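Local coordinates for malonate decarboxylase acyl carrier protein (Pseudomonas fluorescens, PDB 5VIT) that probably serves as the acyl carrier subunit of malonate decarboxylase, holding acetyl and malonyl groups as thioesters on a CoA-derived prosthetic group, at residues E60-G65 against L87-G92. Sequence-based numbering, arbitrary orientation.
Sequences ERLFDG and LRLEQG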
loop_
_atom_site.group_PDB
_atom_site.type_symbol
_atom_site.label_atom_id
_atom_site.label_comp_id
_atom_site.label_asym_id
_atom_site.label_seq_id
_atom_site.Cartn_x
_atom_site.Cartn_y
_atom_site.Cartn_z
ATOM N N GLU B 60 11.597 14.339 6.788
ATOM C CA GLU B 60 11.506 14.662 5.376
ATOM C C GLU B 60 10.317 13.951 4.744
ATOM O O GLU B 60 9.560 14.557 4.003
ATOM C CB GLU B 60 12.787 14.278 4.651
ATOM C CG GLU B 60 13.875 15.311 4.762
ATOM C CD GLU B 60 15.194 14.809 4.208
ATOM O OE1 GLU B 60 15.241 13.657 3.707
ATOM O OE2 GLU B 60 16.184 15.565 4.288
ATOM N N ARG B 61 10.157 12.668 5.064
ATOM C CA ARG B 61 9.082 11.850 4.513
ATOM C C ARG B 61 7.750 12.231 5.071
ATOM O O ARG B 61 6.740 12.263 4.363
ATOM C CB ARG B 61 9.337 10.387 4.799
ATOM C CG ARG B 61 10.556 9.899 4.106
ATOM C CD ARG B 61 10.492 8.438 4.011
ATOM N NE ARG B 61 11.606 7.931 3.237
ATOM C CZ ARG B 61 11.706 6.664 2.874
ATOM N NH1 ARG B 61 10.734 5.827 3.219
ATOM N NH2 ARG B 61 12.757 6.249 2.174
ATOM N N LEU B 62 7.746 12.504 6.363
ATOM C CA LEU B 62 6.538 12.920 7.034
ATOM C C LEU B 62 5.969 14.209 6.399
ATOM O O LEU B 62 4.761 14.338 6.207
ATOM C CB LEU B 62 6.839 13.102 8.518
ATOM C CG LEU B 62 5.681 13.203 9.489
ATOM C CD1 LEU B 62 4.818 11.944 9.440
ATOM C CD2 LEU B 62 6.242 13.468 10.885
ATOM N N PHE B 63 6.844 15.147 6.047
ATOM C CA PHE B 63 6.392 16.454 5.558
ATOM C C PHE B 63 6.501 16.638 4.031
ATOM O O PHE B 63 6.323 17.746 3.519
ATOM C CB PHE B 63 7.175 17.561 6.275
ATOM C CG PHE B 63 7.130 17.446 7.772
ATOM C CD1 PHE B 63 8.278 17.617 8.533
ATOM C CD2 PHE B 63 5.938 17.153 8.420
ATOM C CE1 PHE B 63 8.237 17.488 9.912
ATOM C CE2 PHE B 63 5.892 17.027 9.796
ATOM C CZ PHE B 63 7.042 17.192 10.542
ATOM N N ASP B 64 6.769 15.547 3.317
ATOM C CA ASP B 64 6.918 15.562 1.857
ATOM C C ASP B 64 5.622 15.968 1.141
ATOM O O ASP B 64 4.659 15.200 1.077
ATOM C CB ASP B 64 7.396 14.176 1.381
ATOM C CG ASP B 64 7.668 14.106 -0.128
ATOM O OD1 ASP B 64 8.093 13.033 -0.608
ATOM O OD2 ASP B 64 7.464 15.104 -0.844
ATOM N N GLY B 65 5.609 17.183 0.599
ATOM C CA GLY B 65 4.495 17.660 -0.205
ATOM C C GLY B 65 3.253 17.944 0.620
ATOM O O GLY B 65 2.133 17.982 0.097
ATOM N N LEU B 87 4.663 6.746 13.999
ATOM C CA LEU B 87 3.300 6.535 14.484
ATOM C C LEU B 87 2.896 7.549 15.566
ATOM O O LEU B 87 1.801 8.104 15.530
ATOM C CB LEU B 87 3.156 5.110 15.015
ATOM C CG LEU B 87 1.733 4.594 15.204
ATOM C CD1 LEU B 87 0.946 4.681 13.889
ATOM C CD2 LEU B 87 1.770 3.162 15.723
ATOM N N ARG B 88 3.787 7.789 16.521
ATOM C CA ARG B 88 3.533 8.772 17.571
ATOM C C ARG B 88 3.438 10.208 17.090
ATOM O O ARG B 88 2.615 10.977 17.585
ATOM C CB ARG B 88 4.614 8.689 18.627
ATOM C CG ARG B 88 4.347 7.541 19.524
ATOM C CD ARG B 88 4.973 7.779 20.834
ATOM N NE ARG B 88 4.113 7.343 21.915
ATOM C CZ ARG B 88 3.886 6.082 22.235
ATOM N NH1 ARG B 88 4.440 5.111 21.518
ATOM N NH2 ARG B 88 3.098 5.798 23.272
ATOM N N LEU B 89 4.295 10.562 16.137
ATOM C CA LEU B 89 4.270 11.888 15.557
ATOM C C LEU B 89 2.935 12.099 14.865
ATOM O O LEU B 89 2.357 13.184 14.942
ATOM C CB LEU B 89 5.436 12.079 14.589
ATOM C CG LEU B 89 6.729 12.542 15.253
ATOM C CD1 LEU B 89 7.923 12.311 14.354
ATOM C CD2 LEU B 89 6.580 14.014 15.572
ATOM N N GLU B 90 2.435 11.052 14.204
ATOM C CA GLU B 90 1.148 11.145 13.522
ATOM C C GLU B 90 0.021 11.237 14.555
ATOM O O GLU B 90 -0.923 12.015 14.367
ATOM C CB GLU B 90 0.956 9.965 12.551
ATOM C CG GLU B 90 1.792 10.108 11.255
ATOM C CD GLU B 90 1.969 8.802 10.459
ATOM O OE1 GLU B 90 2.015 7.711 11.080
ATOM O OE2 GLU B 90 2.102 8.869 9.213
ATOM N N GLN B 91 0.134 10.486 15.655
ATOM C CA GLN B 91 -0.810 10.609 16.777
ATOM C C GLN B 91 -0.854 12.034 17.359
ATOM O O GLN B 91 -1.923 12.571 17.675
ATOM C CB GLN B 91 -0.448 9.639 17.901
ATOM C CG GLN B 91 -0.531 8.158 17.547
ATOM C CD GLN B 91 -0.109 7.250 18.711
ATOM O OE1 GLN B 91 0.459 7.713 19.718
ATOM N NE2 GLN B 91 -0.374 5.948 18.567
ATOM N N GLY B 92 0.326 12.626 17.526
ATOM C CA GLY B 92 0.442 13.988 18.011
ATOM C C GLY B 92 -0.215 15.001 17.085
ATOM O O GLY B 92 -1.011 15.823 17.534
#
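L62 reaches across to L89 and E90, joining the two helices, 52-62 and 82-96, of an α/β fold built on a five-stranded mixed sheet. The link is slender: the segments bury 121 Å² between them, no hydrogen bond links them, and the closest CA atoms, those of L62 and E90, stay 8.6 Å apart.

The L62 side chain can be followed outward. Its CB points at helix 82-96 and also lies 4.1 Å above one face of the F63 ring, displaced toward the rim. CG stands anti to the backbone N (chi1 -165°), and with chi2 at 60° the two methyls diverge, CD2 to L89 and CD1 to E90. L62 CD2 lies 4.0 Å from L89 CD1 and equally near L89 CB, a purely apolar approach. L62 CD1 turns instead to E90, where the aliphatic E90 CG is 4.0 Å away.

The sheet side of the contact is apolar: L89 also packs on V30 of strand 27-34, while F63, the first residue whose backbone angles leave the helical range, rests on L40 and I42 and makes an edge-to-face ring contact with F8. E90 is different in character, since its extended chain (chi2 163°) offers methylene to L62 while its carboxylate is engaged elsewhere. OE2 forms a salt bridge with R86 NE one turn earlier, and OE1 has a long, weak ion pair with R521 of the neighbouring MdcA chain. The R86-bound oxygen still borders the leucine, with E90 OE2 4.1 Å from L62 CD1.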